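Local structure of leucine aminopeptidase (Legionella pneumophila, 5GNE) at residues Trp140-Arg154 / Glu212-Glu225. The protein probably acts as a zinc-dependent aminopeptidase of family M28, removing residues from the N-termini of peptides. Residues are numbered along the deposited sequence; the frame is centred on the assembly and turned at random.
Sequences WFKQQFDTLAQDYGR and ELEMARVVFSSNFE
With CG anti to the carbonyl carbon (chi1 -81°), F220 sends its ring into helix 132-151, while F145, its CG anti to the backbone N, holds its ring out from the helix flank, crossing F220 at about a right angle. The ring planes are inclined at 56°, and F145 CE1 comes 3.7 Å from F220 CZ. One face of F220 receives a CH-pi contact: A149 CA stands 4.1 Å from the ring centroid. L148 CB packs on CD2 of the same ring, and R154 CG lies in plane at its edge. F220 CB sits over a face of the Y152 ring, 4.2 Å from its centroid. L213 CD1 lies 3.9 Å from W140 CZ3, and L213 CG meets F141 CE2.

No hydrogen bond crosses directly. A water accepts from R154 NH1 and donates to V219 O and F224 O. E225 OE2 lies 3.4 Å from R154 NH2 but well above the guanidinium plane, a contact of charges alone; the stronger salt bridges are R154 with D156 and E225 with K181. G153, with positive phi, is C-prime of the Schellman motif ending helix 132-151, R154 N bonding to A149 O.

The axes of 140-151 and 212-221 come within 10.0 Å at 13°, a near-parallel helix pair beside strands 157-164 and 170-177 in the M28 alpha/beta fold.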
loop_
_atom_site.group_PDB
_atom_site.type_symbol
_atom_site.label_atom_id
_atom_site.label_comp_id
_atom_site.label_asym_id
_atom_site.label_seq_id
_atom_site.Cartn_x
_atom_site.Cartn_y
_atom_site.Cartn_z
ATOM N N TRP A 140 1.126 -16.845 -4.488
ATOM C CA TRP A 140 0.645 -16.602 -5.840
ATOM C C TRP A 140 1.315 -15.374 -6.479
ATOM O O TRP A 140 1.851 -15.434 -7.588
ATOM C CB TRP A 140 -0.875 -16.454 -5.822
ATOM C CG TRP A 140 -1.462 -16.326 -7.174
ATOM C CD1 TRP A 140 -1.738 -17.342 -8.049
ATOM C CD2 TRP A 140 -1.871 -15.117 -7.820
ATOM N NE1 TRP A 140 -2.288 -16.839 -9.196
ATOM C CE2 TRP A 140 -2.375 -15.476 -9.091
ATOM C CE3 TRP A 140 -1.859 -13.765 -7.451
ATOM C CZ2 TRP A 140 -2.867 -14.534 -9.996
ATOM C CZ3 TRP A 140 -2.341 -12.824 -8.356
ATOM C CH2 TRP A 140 -2.836 -13.215 -9.615
ATOM N N PHE A 141 1.272 -14.259 -5.765
ATOM C CA PHE A 141 1.815 -13.013 -6.257
ATOM C C PHE A 141 3.274 -13.163 -6.640
ATOM O O PHE A 141 3.681 -12.749 -7.727
ATOM C CB PHE A 141 1.662 -11.920 -5.189
ATOM C CG PHE A 141 2.250 -10.597 -5.576
ATOM C CD1 PHE A 141 3.575 -10.300 -5.280
ATOM C CD2 PHE A 141 1.469 -9.642 -6.204
ATOM C CE1 PHE A 141 4.130 -9.085 -5.626
ATOM C CE2 PHE A 141 1.991 -8.410 -6.547
ATOM C CZ PHE A 141 3.338 -8.126 -6.260
ATOM N N LYS A 142 4.046 -13.804 -5.761
ATOM C CA LYS A 142 5.483 -13.979 -5.977
ATOM C C LYS A 142 5.701 -14.748 -7.265
ATOM O O LYS A 142 6.536 -14.398 -8.099
ATOM C CB LYS A 142 6.143 -14.709 -4.800
ATOM C CG LYS A 142 7.674 -14.619 -4.835
ATOM C CD LYS A 142 8.373 -15.622 -3.924
ATOM C CE LYS A 142 9.887 -15.479 -4.031
ATOM N NZ LYS A 142 10.420 -16.099 -5.287
ATOM N N GLN A 143 4.948 -15.818 -7.404
ATOM C CA GLN A 143 5.075 -16.685 -8.559
ATOM C C GLN A 143 4.628 -15.985 -9.845
ATOM O O GLN A 143 5.208 -16.225 -10.906
ATOM C CB GLN A 143 4.298 -17.968 -8.303
ATOM C CG GLN A 143 3.858 -18.702 -9.523
ATOM C CD GLN A 143 2.883 -19.784 -9.157
ATOM O OE1 GLN A 143 3.240 -20.745 -8.475
ATOM N NE2 GLN A 143 1.628 -19.614 -9.560
ATOM N N GLN A 144 3.619 -15.113 -9.758
ATOM C CA GLN A 144 3.216 -14.308 -10.927
ATOM C C GLN A 144 4.371 -13.430 -11.407
ATOM O O GLN A 144 4.558 -13.223 -12.603
ATOM C CB GLN A 144 2.013 -13.417 -10.623
ATOM C CG GLN A 144 0.744 -14.140 -10.272
ATOM C CD GLN A 144 0.241 -15.014 -11.398
ATOM O OE1 GLN A 144 0.251 -16.235 -11.284
ATOM N NE2 GLN A 144 -0.195 -14.394 -12.494
ATOM N N PHE A 145 5.158 -12.925 -10.466
ATOM C CA PHE A 145 6.295 -12.101 -10.834
ATOM C C PHE A 145 7.385 -12.977 -11.436
ATOM O O PHE A 145 7.854 -12.711 -12.542
ATOM C CB PHE A 145 6.848 -11.338 -9.623
ATOM C CG PHE A 145 8.046 -10.482 -9.946
ATOM C CD1 PHE A 145 7.879 -9.177 -10.385
ATOM C CD2 PHE A 145 9.341 -10.987 -9.832
ATOM C CE1 PHE A 145 8.991 -8.383 -10.696
ATOM C CE2 PHE A 145 10.452 -10.201 -10.139
ATOM C CZ PHE A 145 10.276 -8.904 -10.574
ATOM N N ASP A 146 7.766 -14.028 -10.712
ATOM C CA ASP A 146 8.804 -14.949 -11.167
ATOM C C ASP A 146 8.514 -15.474 -12.569
ATOM O O ASP A 146 9.398 -15.487 -13.439
ATOM C CB ASP A 146 8.944 -16.122 -10.194
ATOM C CG ASP A 146 9.286 -15.687 -8.791
ATOM O OD1 ASP A 146 9.870 -14.591 -8.628
ATOM O OD2 ASP A 146 8.960 -16.443 -7.849
ATOM N N THR A 147 7.272 -15.906 -12.778
ATOM C CA THR A 147 6.847 -16.418 -14.070
ATOM C C THR A 147 7.048 -15.364 -15.157
ATOM O O THR A 147 7.653 -15.641 -16.199
ATOM C CB THR A 147 5.376 -16.870 -14.055
ATOM O OG1 THR A 147 5.231 -18.033 -13.226
ATOM C CG2 THR A 147 4.916 -17.202 -15.476
ATOM N N LEU A 148 6.526 -14.165 -14.916
ATOM C CA LEU A 148 6.664 -13.066 -15.867
ATOM C C LEU A 148 8.120 -12.788 -16.232
ATOM O O LEU A 148 8.460 -12.629 -17.406
ATOM C CB LEU A 148 6.053 -11.790 -15.282
ATOM C CG LEU A 148 4.548 -11.592 -15.429
ATOM C CD1 LEU A 148 4.116 -10.314 -14.723
ATOM C CD2 LEU A 148 4.162 -11.556 -16.887
ATOM N N ALA A 149 8.989 -12.785 -15.226
ATOM C CA ALA A 149 10.407 -12.537 -15.457
ATOM C C ALA A 149 11.049 -13.670 -16.249
ATOM O O ALA A 149 11.966 -13.432 -17.028
ATOM C CB ALA A 149 11.139 -12.325 -14.143
ATOM N N GLN A 150 10.555 -14.893 -16.069
ATOM C CA GLN A 150 11.074 -16.031 -16.829
ATOM C C GLN A 150 10.537 -15.992 -18.249
ATOM O O GLN A 150 11.279 -16.211 -19.195
ATOM C CB GLN A 150 10.689 -17.370 -16.181
ATOM C CG GLN A 150 11.301 -17.644 -14.802
ATOM C CD GLN A 150 10.957 -19.033 -14.271
ATOM O OE1 GLN A 150 11.154 -20.034 -14.963
ATOM N NE2 GLN A 150 10.440 -19.096 -13.041
ATOM N N ASP A 151 9.261 -15.648 -18.393
ATOM C CA ASP A 151 8.630 -15.530 -19.702
ATOM C C ASP A 151 9.224 -14.457 -20.612
ATOM O O ASP A 151 9.247 -14.610 -21.824
ATOM C CB ASP A 151 7.135 -15.242 -19.530
ATOM C CG ASP A 151 6.356 -16.446 -19.061
ATOM O OD1 ASP A 151 6.983 -17.501 -18.814
ATOM O OD2 ASP A 151 5.123 -16.328 -18.915
ATOM N N TYR A 152 9.714 -13.371 -20.042
ATOM C CA TYR A 152 10.333 -12.336 -20.865
ATOM C C TYR A 152 11.862 -12.363 -20.782
ATOM O O TYR A 152 12.526 -11.400 -21.173
ATOM C CB TYR A 152 9.780 -10.946 -20.485
ATOM C CG TYR A 152 8.302 -10.753 -20.824
ATOM C CD1 TYR A 152 7.295 -11.163 -19.952
ATOM C CD2 TYR A 152 7.921 -10.184 -22.031
ATOM C CE1 TYR A 152 5.949 -10.990 -20.272
ATOM C CE2 TYR A 152 6.586 -10.017 -22.363
ATOM C CZ TYR A 152 5.604 -10.417 -21.484
ATOM O OH TYR A 152 4.279 -10.236 -21.828
ATOM N N GLY A 153 12.403 -13.478 -20.290
ATOM C CA GLY A 153 13.836 -13.707 -20.182
ATOM C C GLY A 153 14.590 -12.556 -19.547
ATOM O O GLY A 153 15.624 -12.107 -20.048
ATOM N N ARG A 154 14.073 -12.098 -18.416
ATOM C CA ARG A 154 14.699 -11.031 -17.667
ATOM C C ARG A 154 15.394 -11.603 -16.411
ATOM O O ARG A 154 14.736 -12.067 -15.478
ATOM C CB ARG A 154 13.615 -10.001 -17.326
ATOM C CG ARG A 154 14.086 -8.636 -16.953
ATOM C CD ARG A 154 14.608 -7.822 -18.113
ATOM N NE ARG A 154 15.225 -6.622 -17.559
ATOM C CZ ARG A 154 14.637 -5.434 -17.466
ATOM N NH1 ARG A 154 13.407 -5.244 -17.937
ATOM N NH2 ARG A 154 15.302 -4.426 -16.925
ATOM N N GLU A 212 -0.734 -2.982 -10.092
ATOM C CA GLU A 212 0.723 -3.009 -10.084
ATOM C C GLU A 212 1.238 -4.240 -10.791
ATOM O O GLU A 212 2.342 -4.200 -11.363
ATOM C CB GLU A 212 1.287 -2.895 -8.654
ATOM C CG GLU A 212 1.123 -4.099 -7.757
ATOM C CD GLU A 212 1.879 -3.940 -6.432
ATOM O OE1 GLU A 212 2.793 -3.086 -6.332
ATOM O OE2 GLU A 212 1.528 -4.647 -5.468
ATOM N N LEU A 213 0.471 -5.328 -10.762
ATOM C CA LEU A 213 0.875 -6.527 -11.504
ATOM C C LEU A 213 0.896 -6.237 -12.989
ATOM O O LEU A 213 1.859 -6.584 -13.669
ATOM C CB LEU A 213 -0.049 -7.705 -11.218
ATOM C CG LEU A 213 0.564 -8.683 -10.214
ATOM C CD1 LEU A 213 -0.428 -9.759 -9.856
ATOM C CD2 LEU A 213 1.865 -9.307 -10.753
ATOM N N GLU A 214 -0.125 -5.542 -13.485
ATOM C CA GLU A 214 -0.120 -5.101 -14.883
ATOM C C GLU A 214 1.035 -4.131 -15.195
ATOM O O GLU A 214 1.647 -4.187 -16.277
ATOM C CB GLU A 214 -1.465 -4.473 -15.261
ATOM C CG GLU A 214 -1.595 -4.064 -16.735
ATOM C CD GLU A 214 -1.302 -5.190 -17.737
ATOM O OE1 GLU A 214 -1.308 -6.381 -17.350
ATOM O OE2 GLU A 214 -1.084 -4.877 -18.930
ATOM N N MET A 215 1.293 -3.208 -14.281
ATOM C CA MET A 215 2.432 -2.300 -14.437
ATOM C C MET A 215 3.730 -3.082 -14.625
ATOM O O MET A 215 4.490 -2.837 -15.574
ATOM C CB MET A 215 2.535 -1.391 -13.233
ATOM C CG MET A 215 1.522 -0.251 -13.279
ATOM S SD MET A 215 1.421 0.466 -11.636
ATOM C CE MET A 215 3.091 1.106 -11.515
ATOM N N ALA A 216 3.932 -4.081 -13.770
ATOM C CA ALA A 216 5.106 -4.959 -13.866
ATOM C C ALA A 216 5.154 -5.665 -15.209
ATOM O O ALA A 216 6.208 -5.788 -15.821
ATOM C CB ALA A 216 5.125 -5.986 -12.731
ATOM N N ARG A 217 4.016 -6.136 -15.673
ATOM C CA ARG A 217 4.014 -6.894 -16.901
ATOM C C ARG A 217 4.258 -6.014 -18.122
ATOM O O ARG A 217 5.009 -6.383 -19.023
ATOM C CB ARG A 217 2.670 -7.587 -17.069
ATOM C CG ARG A 217 2.568 -8.472 -18.312
ATOM C CD ARG A 217 1.111 -8.857 -18.601
ATOM N NE ARG A 217 0.408 -7.731 -19.209
ATOM C CZ ARG A 217 0.634 -7.295 -20.448
ATOM N NH1 ARG A 217 1.520 -7.912 -21.215
ATOM N NH2 ARG A 217 -0.035 -6.251 -20.923
ATOM N N VAL A 218 3.643 -4.839 -18.144
ATOM C CA VAL A 218 3.969 -3.850 -19.161
ATOM C C VAL A 218 5.464 -3.512 -19.196
ATOM O O VAL A 218 6.087 -3.551 -20.257
ATOM C CB VAL A 218 3.139 -2.579 -18.970
ATOM C CG1 VAL A 218 3.650 -1.477 -19.885
ATOM C CG2 VAL A 218 1.679 -2.891 -19.267
ATOM N N VAL A 219 6.044 -3.239 -18.035
ATOM C CA VAL A 219 7.480 -2.980 -17.935
ATOM C C VAL A 219 8.330 -4.146 -18.488
ATOM O O VAL A 219 9.298 -3.914 -19.204
ATOM C CB VAL A 219 7.891 -2.700 -16.470
ATOM C CG1 VAL A 219 9.392 -2.786 -16.313
ATOM C CG2 VAL A 219 7.380 -1.329 -16.010
ATOM N N PHE A 220 7.947 -5.393 -18.218
ATOM C CA PHE A 220 8.694 -6.537 -18.755
ATOM C C PHE A 220 8.624 -6.585 -20.281
ATOM O O PHE A 220 9.596 -6.954 -20.950
ATOM C CB PHE A 220 8.187 -7.879 -18.197
ATOM C CG PHE A 220 8.710 -8.231 -16.822
ATOM C CD1 PHE A 220 10.054 -8.367 -16.599
ATOM C CD2 PHE A 220 7.847 -8.492 -15.776
ATOM C CE1 PHE A 220 10.535 -8.706 -15.341
ATOM C CE2 PHE A 220 8.322 -8.835 -14.518
ATOM C CZ PHE A 220 9.657 -8.944 -14.302
ATOM N N SER A 221 7.468 -6.233 -20.827
ATOM C CA SER A 221 7.268 -6.272 -22.272
ATOM C C SER A 221 7.733 -4.981 -22.966
ATOM O O SER A 221 7.727 -4.900 -24.185
ATOM C CB SER A 221 5.805 -6.557 -22.594
ATOM O OG SER A 221 4.988 -5.552 -22.040
ATOM N N SER A 222 8.104 -3.971 -22.189
ATOM C CA SER A 222 8.685 -2.734 -22.739
ATOM C C SER A 222 9.935 -2.933 -23.620
ATOM O O SER A 222 10.663 -3.914 -23.476
ATOM C CB SER A 222 9.039 -1.784 -21.578
ATOM O OG SER A 222 9.912 -0.714 -21.957
ATOM N N ASN A 223 10.160 -1.992 -24.541
ATOM C CA ASN A 223 11.306 -2.034 -25.457
ATOM C C ASN A 223 12.498 -1.242 -24.907
ATOM O O ASN A 223 13.594 -1.290 -25.458
ATOM C CB ASN A 223 10.924 -1.511 -26.845
ATOM C CG ASN A 223 10.426 -2.610 -27.765
ATOM O OD1 ASN A 223 9.242 -2.663 -28.110
ATOM N ND2 ASN A 223 11.333 -3.498 -28.172
ATOM N N PHE A 224 12.257 -0.467 -23.859
ATOM C CA PHE A 224 13.321 0.270 -23.195
ATOM C C PHE A 224 13.448 -0.196 -21.741
ATOM O O PHE A 224 12.511 -0.719 -21.134
ATOM C CB PHE A 224 13.100 1.786 -23.279
ATOM C CG PHE A 224 11.767 2.244 -22.734
ATOM C CD1 PHE A 224 11.606 2.521 -21.378
ATOM C CD2 PHE A 224 10.670 2.382 -23.580
ATOM C CE1 PHE A 224 10.391 2.928 -20.885
ATOM C CE2 PHE A 224 9.455 2.796 -23.088
ATOM C CZ PHE A 224 9.318 3.068 -21.741
ATOM N N GLU A 225 14.646 -0.060 -21.214
ATOM C CA GLU A 225 14.923 -0.386 -19.833
ATOM C C GLU A 225 14.784 0.888 -19.007
ATOM O O GLU A 225 14.687 1.981 -19.560
ATOM C CB GLU A 225 16.305 -0.996 -19.696
ATOM C CG GLU A 225 16.356 -2.415 -20.222
ATOM C CD GLU A 225 17.329 -3.266 -19.455
ATOM O OE1 GLU A 225 18.086 -2.700 -18.646
ATOM O OE2 GLU A 225 17.335 -4.494 -19.642
HETATM O O HOH W 1 12.121 -2.484 -18.857
#